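Local coordinates for protein DNA polymerase (Pyrobaculum calidifontis, PDB 5MDN) that probably catalyses template-directed DNA synthesis, adding deoxyribonucleoside 5'-triphosphates to a growing DNA strand with release of diphosphate, as a family B DNA polymerase, at residues 4-9 against 161-166; 20-25 against 269-274; 126-131 against 360-365. All blocks are in the same frame, centred on the assembly; numbering follows the deposited sequence.

Contact 1: 4-9 against 161-166; sequences WPLDAT and PPLRVL. With MG (magnesium ion), chain C.
P161 lays the CD corner of its ring on one face of the W4 indole. CD stands 3.7 Å from the centroid of the five-membered ring of W4, 16° off the ring normal. This is a CH-pi contact over the face, with CD above the middle of the indole. The closest pair is W4 CD2 and P161 CD, at 3.6 Å. CG of P161 lies further toward the CD1 side of the indole and is less close. The W4 ring is put there by its first torsion: CG is anti to the backbone N (chi1 -176°), and the side chain reaches across to the proline.

Further along both segments, two leucines meet by single methyl groups. L6 CD2 and L163 CD1 approach to 4.5 Å, tip to tip, which is a light apolar contact. The contact between 4-9 and 161-166 is thus carried by side chains.

The D7 side chain turns to the metal instead. Its OD1 binds the magnesium ion at 2.5 Å, and a weak bond from A8 N also reaches OD1, at 2.8 Å. The backbones of L6 and D7 both pair with F22 of the next strand, a classic beta bulge at the start of strand 5-12.

The W4 ring also meets the ring of W130, with the planes at about 55°, and W130 touches P161 as well. R164 makes a salt bridge with D223. Strand 5-12 is an outermost strand of the N-terminal sheet and pairs with strand 17-24. Strand 165-172 is the middle strand of the exonuclease sheet. L163 packs on the neighbouring strand 226-229, and L166 packs on helix 209-222.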
# COMPACT_ATOMS: atom_id res chain seq x y z
N TRP A 4 -1.65 15.50 -19.53
CA TRP A 4 -1.00 14.63 -18.53
C TRP A 4 -1.08 15.20 -17.12
O TRP A 4 -0.21 15.98 -16.72
CB TRP A 4 0.47 14.40 -18.89
CG TRP A 4 1.16 13.44 -17.96
CD1 TRP A 4 1.78 13.74 -16.78
CD2 TRP A 4 1.30 12.03 -18.14
NE1 TRP A 4 2.30 12.61 -16.21
CE2 TRP A 4 2.02 11.54 -17.02
CE3 TRP A 4 0.90 11.12 -19.12
CZ2 TRP A 4 2.33 10.19 -16.87
CZ3 TRP A 4 1.21 9.79 -18.97
CH2 TRP A 4 1.92 9.34 -17.85
N PRO A 5 -2.08 14.81 -16.32
CA PRO A 5 -2.24 15.42 -14.99
C PRO A 5 -1.33 14.77 -13.95
O PRO A 5 -1.23 13.54 -13.88
CB PRO A 5 -3.72 15.16 -14.66
CG PRO A 5 -4.36 14.79 -15.97
CD PRO A 5 -3.28 14.06 -16.72
N LEU A 6 -0.67 15.61 -13.16
CA LEU A 6 0.10 15.17 -12.00
C LEU A 6 -0.70 15.25 -10.70
O LEU A 6 -0.79 14.26 -9.96
CB LEU A 6 1.38 16.00 -11.86
CG LEU A 6 2.67 15.49 -12.50
CD1 LEU A 6 3.74 16.57 -12.46
CD2 LEU A 6 3.16 14.24 -11.79
N ASP A 7 -1.27 16.41 -10.41
CA ASP A 7 -1.93 16.67 -9.14
C ASP A 7 -3.19 17.50 -9.39
O ASP A 7 -3.27 18.25 -10.36
CB ASP A 7 -1.00 17.41 -8.17
CG ASP A 7 -1.53 17.43 -6.75
OD1 ASP A 7 -2.41 16.60 -6.44
OD2 ASP A 7 -1.07 18.27 -5.96
N ALA A 8 -4.17 17.35 -8.50
CA ALA A 8 -5.42 18.09 -8.58
C ALA A 8 -5.78 18.64 -7.20
O ALA A 8 -5.63 17.95 -6.19
CB ALA A 8 -6.55 17.21 -9.11
N THR A 9 -6.27 19.88 -7.18
CA THR A 9 -6.68 20.56 -5.96
C THR A 9 -7.95 21.34 -6.24
O THR A 9 -8.48 21.33 -7.36
CB THR A 9 -5.59 21.50 -5.43
OG1 THR A 9 -5.37 22.56 -6.37
CG2 THR A 9 -4.28 20.76 -5.18
N PRO A 161 5.79 11.61 -20.12
CA PRO A 161 6.89 12.54 -20.40
C PRO A 161 7.99 12.38 -19.37
O PRO A 161 7.79 11.74 -18.33
CB PRO A 161 6.21 13.92 -20.29
CG PRO A 161 5.11 13.71 -19.31
CD PRO A 161 4.65 12.27 -19.46
N PRO A 162 9.17 12.94 -19.63
CA PRO A 162 10.22 12.92 -18.60
C PRO A 162 9.79 13.73 -17.38
O PRO A 162 9.32 14.86 -17.51
CB PRO A 162 11.43 13.54 -19.30
CG PRO A 162 10.84 14.35 -20.41
CD PRO A 162 9.63 13.59 -20.86
N LEU A 163 9.96 13.14 -16.20
CA LEU A 163 9.60 13.77 -14.95
C LEU A 163 10.85 14.05 -14.13
O LEU A 163 11.78 13.24 -14.11
CB LEU A 163 8.63 12.90 -14.14
CG LEU A 163 7.23 12.67 -14.73
CD1 LEU A 163 6.39 11.84 -13.78
CD2 LEU A 163 6.55 13.99 -15.04
N ARG A 164 10.86 15.19 -13.44
CA ARG A 164 11.93 15.53 -12.52
C ARG A 164 11.61 14.91 -11.17
O ARG A 164 10.67 15.33 -10.49
CB ARG A 164 12.09 17.05 -12.42
CG ARG A 164 12.58 17.70 -13.71
CD ARG A 164 13.07 19.12 -13.47
NE ARG A 164 11.97 20.06 -13.23
CZ ARG A 164 11.24 20.62 -14.19
NH1 ARG A 164 11.48 20.33 -15.46
NH2 ARG A 164 10.26 21.46 -13.88
N VAL A 165 12.39 13.90 -10.78
CA VAL A 165 12.16 13.14 -9.56
C VAL A 165 13.19 13.55 -8.52
O VAL A 165 14.37 13.73 -8.83
CB VAL A 165 12.23 11.62 -9.84
CG1 VAL A 165 11.86 10.83 -8.60
CG2 VAL A 165 11.32 11.25 -11.01
N LEU A 166 12.73 13.70 -7.28
CA LEU A 166 13.59 14.06 -6.16
C LEU A 166 13.36 13.07 -5.03
O LEU A 166 12.25 12.95 -4.51
CB LEU A 166 13.30 15.48 -5.68
CG LEU A 166 14.10 15.93 -4.46
CD1 LEU A 166 15.41 16.57 -4.88
CD2 LEU A 166 13.29 16.88 -3.58
MG MG C . -2.67 16.01 -4.01

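Contact 2: 20-25 against 269-274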
# COMPACT_ATOMS: atom_id res chain seq x y z
N ARG A 20 -8.54 22.90 -9.81
CA ARG A 20 -7.25 23.08 -10.45
C ARG A 20 -6.62 21.72 -10.73
O ARG A 20 -6.69 20.81 -9.90
CB ARG A 20 -6.31 23.91 -9.57
CG ARG A 20 -6.88 25.25 -9.15
CD ARG A 20 -5.77 26.25 -8.84
NE ARG A 20 -6.28 27.58 -8.57
CZ ARG A 20 -6.54 28.04 -7.35
NH1 ARG A 20 -6.33 27.28 -6.29
NH2 ARG A 20 -7.01 29.27 -7.19
N VAL A 21 -6.01 21.59 -11.90
CA VAL A 21 -5.30 20.37 -12.30
C VAL A 21 -3.93 20.77 -12.82
O VAL A 21 -3.83 21.54 -13.78
CB VAL A 21 -6.08 19.57 -13.37
CG1 VAL A 21 -5.50 18.17 -13.49
CG2 VAL A 21 -7.56 19.52 -13.04
N PHE A 22 -2.88 20.25 -12.19
CA PHE A 22 -1.50 20.54 -12.57
C PHE A 22 -0.94 19.41 -13.41
O PHE A 22 -1.16 18.23 -13.11
CB PHE A 22 -0.63 20.75 -11.32
CG PHE A 22 -1.15 21.81 -10.38
CD1 PHE A 22 -2.13 21.51 -9.45
CD2 PHE A 22 -0.65 23.10 -10.43
CE1 PHE A 22 -2.61 22.48 -8.58
CE2 PHE A 22 -1.12 24.07 -9.57
CZ PHE A 22 -2.10 23.76 -8.64
N GLY A 23 -0.21 19.76 -14.46
CA GLY A 23 0.29 18.75 -15.37
C GLY A 23 1.37 19.27 -16.30
O GLY A 23 1.95 20.33 -16.07
N VAL A 24 1.62 18.49 -17.35
CA VAL A 24 2.73 18.72 -18.28
C VAL A 24 2.18 18.73 -19.70
O VAL A 24 1.87 17.67 -20.25
CB VAL A 24 3.82 17.64 -18.13
CG1 VAL A 24 4.92 17.86 -19.16
CG2 VAL A 24 4.39 17.64 -16.72
N ASP A 25 2.11 19.91 -20.30
CA ASP A 25 1.49 20.05 -21.61
C ASP A 25 2.31 19.32 -22.68
O ASP A 25 3.37 18.75 -22.42
CB ASP A 25 1.32 21.53 -21.97
CG ASP A 25 2.64 22.23 -22.21
OD1 ASP A 25 3.70 21.66 -21.88
OD2 ASP A 25 2.62 23.36 -22.74
N SER A 269 -0.04 16.03 1.07
CA SER A 269 -0.20 16.70 -0.21
C SER A 269 0.85 17.80 -0.37
O SER A 269 1.06 18.60 0.55
CB SER A 269 -1.60 17.29 -0.33
OG SER A 269 -1.69 18.15 -1.46
N VAL A 270 1.51 17.82 -1.52
CA VAL A 270 2.38 18.91 -1.92
C VAL A 270 1.82 19.42 -3.24
O VAL A 270 2.03 18.81 -4.29
CB VAL A 270 3.84 18.46 -2.06
CG1 VAL A 270 4.73 19.65 -2.36
CG2 VAL A 270 4.31 17.75 -0.80
N VAL A 271 1.09 20.54 -3.18
CA VAL A 271 0.28 20.99 -4.31
C VAL A 271 1.14 21.17 -5.55
O VAL A 271 2.24 21.75 -5.49
CB VAL A 271 -0.45 22.29 -3.94
CG1 VAL A 271 -1.09 22.92 -5.17
CG2 VAL A 271 -1.50 22.02 -2.87
N GLY A 272 0.65 20.67 -6.68
CA GLY A 272 1.34 20.78 -7.94
C GLY A 272 2.44 19.77 -8.17
O GLY A 272 3.23 19.94 -9.11
N ARG A 273 2.51 18.72 -7.36
CA ARG A 273 3.50 17.66 -7.55
C ARG A 273 3.04 16.43 -6.80
O ARG A 273 2.16 16.49 -5.93
CB ARG A 273 4.90 18.10 -7.11
CG ARG A 273 4.93 19.06 -5.93
CD ARG A 273 6.36 19.42 -5.56
NE ARG A 273 7.07 20.06 -6.67
CZ ARG A 273 7.57 21.29 -6.63
NH1 ARG A 273 7.44 22.03 -5.53
NH2 ARG A 273 8.20 21.79 -7.68
N ALA A 274 3.64 15.29 -7.15
CA ALA A 274 3.25 13.99 -6.61
C ALA A 274 4.20 13.61 -5.47
O ALA A 274 5.37 13.32 -5.70
CB ALA A 274 3.26 12.93 -7.70
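G272 sits over one face of the F22 ring. Its CA is 3.9 Å from the ring centroid, 22° off the normal, a CH-pi contact displaced toward the rim. The closest ring atom is F22 CG, 3.6 Å from G272 CA. V271 adds one methyl group at the far end of the ring: V271 CG1 lies 3.7 Å from F22 CZ and approaches obliquely. That methyl is anti to the backbone N of V271 (chi1 169°), which carries it to the ring.

The two partners of the ring are the central residues of a type II beta turn from V270 to R273. R273 N bonds back to V270 O at 3.1 Å and closes the turn. G272 takes the third position with a positive phi of 81°, as this turn type favours.

A second shell holds the turn in place. G272 N donates to D7 OD2, so the turn also grips the carboxylate that binds magnesium. R273 points its CB away from F22, and its guanidinium forms a salt bridge with D223 and a hydrogen bond with P224 O. F22 is itself placed by V32 of strand 30-35 and by T9, which it touches.

Here a glycine-containing type II turn, leading into edge strand 274-277 of the RNase H-like exonuclease sheet, covers one face of an aromatic of the N-terminal sheet beside the magnesium site.

Contact 3: 126-131 against 360-365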
# COMPACT_ATOMS: atom_id res chain seq x y z
N VAL A 126 -8.20 11.57 -16.52
CA VAL A 126 -7.45 10.41 -16.05
C VAL A 126 -6.05 10.88 -15.67
O VAL A 126 -5.34 11.45 -16.51
CB VAL A 126 -7.40 9.30 -17.11
CG1 VAL A 126 -8.76 8.60 -17.20
CG2 VAL A 126 -7.01 9.85 -18.48
N PRO A 127 -5.62 10.68 -14.42
CA PRO A 127 -4.27 11.11 -14.03
C PRO A 127 -3.21 10.22 -14.64
O PRO A 127 -3.44 9.04 -14.93
CB PRO A 127 -4.29 11.00 -12.50
CG PRO A 127 -5.32 9.97 -12.22
CD PRO A 127 -6.35 10.05 -13.31
N CYS A 128 -2.02 10.79 -14.83
CA CYS A 128 -0.89 10.08 -15.41
C CYS A 128 -1.25 9.47 -16.76
O CYS A 128 -0.93 8.32 -17.06
CB CYS A 128 -0.36 9.01 -14.45
SG CYS A 128 0.24 9.64 -12.87
N ALA A 129 -1.93 10.27 -17.58
CA ALA A 129 -2.28 9.87 -18.94
C ALA A 129 -2.56 11.13 -19.74
O ALA A 129 -3.14 12.09 -19.21
CB ALA A 129 -3.50 8.94 -18.96
N TRP A 130 -2.15 11.14 -21.00
CA TRP A 130 -2.35 12.31 -21.85
C TRP A 130 -3.83 12.51 -22.13
O TRP A 130 -4.47 11.66 -22.77
CB TRP A 130 -1.57 12.16 -23.15
CG TRP A 130 -0.08 12.17 -23.00
CD1 TRP A 130 0.75 11.10 -23.02
CD2 TRP A 130 0.74 13.33 -22.81
NE1 TRP A 130 2.06 11.51 -22.86
CE2 TRP A 130 2.08 12.87 -22.73
CE3 TRP A 130 0.49 14.70 -22.71
CZ2 TRP A 130 3.15 13.74 -22.55
CZ3 TRP A 130 1.55 15.56 -22.53
CH2 TRP A 130 2.87 15.08 -22.45
N ASN A 131 -4.37 13.62 -21.66
CA ASN A 131 -5.75 14.01 -21.94
C ASN A 131 -5.78 15.06 -23.05
O ASN A 131 -4.80 15.76 -23.30
CB ASN A 131 -6.43 14.56 -20.69
CG ASN A 131 -6.65 13.50 -19.63
OD1 ASN A 131 -7.78 13.08 -19.38
ND2 ASN A 131 -5.57 13.07 -18.99
N LEU A 360 -6.78 7.07 -9.44
CA LEU A 360 -6.35 7.94 -8.35
C LEU A 360 -5.07 8.68 -8.73
O LEU A 360 -4.25 8.18 -9.50
CB LEU A 360 -6.12 7.13 -7.08
CG LEU A 360 -7.36 6.59 -6.36
CD1 LEU A 360 -6.96 5.65 -5.24
CD2 LEU A 360 -8.21 7.73 -5.82
N PRO A 361 -4.88 9.89 -8.20
CA PRO A 361 -3.64 10.62 -8.46
C PRO A 361 -2.43 9.91 -7.88
O PRO A 361 -2.54 9.02 -7.02
CB PRO A 361 -3.86 11.98 -7.78
CG PRO A 361 -5.34 12.08 -7.60
CD PRO A 361 -5.83 10.69 -7.41
N LEU A 362 -1.25 10.29 -8.37
CA LEU A 362 -0.02 9.57 -8.05
C LEU A 362 0.30 9.62 -6.56
O LEU A 362 0.86 8.66 -6.02
CB LEU A 362 1.14 10.13 -8.88
CG LEU A 362 2.43 9.32 -8.99
CD1 LEU A 362 2.11 7.85 -9.21
CD2 LEU A 362 3.28 9.85 -10.13
N ASP A 363 -0.04 10.72 -5.89
CA ASP A 363 0.22 10.85 -4.47
C ASP A 363 -0.74 10.03 -3.60
O ASP A 363 -0.50 9.92 -2.39
CB ASP A 363 0.18 12.32 -4.05
CG ASP A 363 -1.09 13.03 -4.50
OD1 ASP A 363 -2.19 12.52 -4.23
OD2 ASP A 363 -0.98 14.10 -5.13
N GLN A 364 -1.80 9.47 -4.18
CA GLN A 364 -2.78 8.71 -3.42
C GLN A 364 -2.87 7.24 -3.79
O GLN A 364 -3.36 6.45 -2.98
CB GLN A 364 -4.18 9.32 -3.57
CG GLN A 364 -4.36 10.67 -2.90
CD GLN A 364 -5.61 11.39 -3.36
OE1 GLN A 364 -5.59 12.58 -3.67
NE2 GLN A 364 -6.72 10.66 -3.40
N VAL A 365 -2.45 6.86 -5.00
CA VAL A 365 -2.69 5.50 -5.49
C VAL A 365 -2.05 4.47 -4.57
O VAL A 365 -2.63 3.41 -4.29
CB VAL A 365 -2.19 5.36 -6.95
CG1 VAL A 365 -0.69 5.64 -7.06
CG2 VAL A 365 -2.53 3.98 -7.49
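P361 O accepts two backbone bonds, from Q364 N and from V365 N, each at 3.0 Å. They draw the chain after P361 into a short, weakly bonded helical turn. Across the contact P361 meets P127, whose CG lies 4.0 Å from P361 N. P127 CG also rests 3.4 Å from L360 O, a van der Waals contact. That carbonyl oxygen has its own hydrogen bond, from S355 OG.

Next along the chain, C128 SG lies 4.1 Å from L362 CD2 and about as far from L362 CB, so the sulfur lies alongside the leucine. With SG anti to the carbonyl carbon (chi1 -61°), C128 turns its sulfur to L362.

The loop that offers P127 and C128 is tied by the amide of N131. N131 OD1 takes V126 N at 3.3 Å, and N131 ND2 gives a bond of 3.0 Å to V126 O. With both ends held, the flip of this amide is set. Helix 326-356 packs against C128 and L362 through I352.

D363, in the same helical turn as L362, is a magnesium ligand together with D7. The contact packs the loop before strand 131-141 against the helical segment that brings D363 to the two-aspartate magnesium site.

Overall arrangement
From the N terminus the chain runs through strands 5-12 and 17-24, which are neighbours in one sheet and supply the first segments of contacts 1 and 2. Contact 1 closes a loop back from 161-166, contact 2 from 269-274 and contact 3 from 360-365 to 126-131. Their segments alternate along the chain, so every pair of loops crosses and none is nested. Contacts 1 and 2 tie the N-terminal sheet to the exonuclease sheet, just before its middle strand 165-172 and before edge strand 274-277. Contact 3 ties the loop leading into strand 131-141, the other outermost strand of the N-terminal sheet, to the segment after helix 326-356. All three cluster round one magnesium ion, with centres about 6 to 10 Å apart.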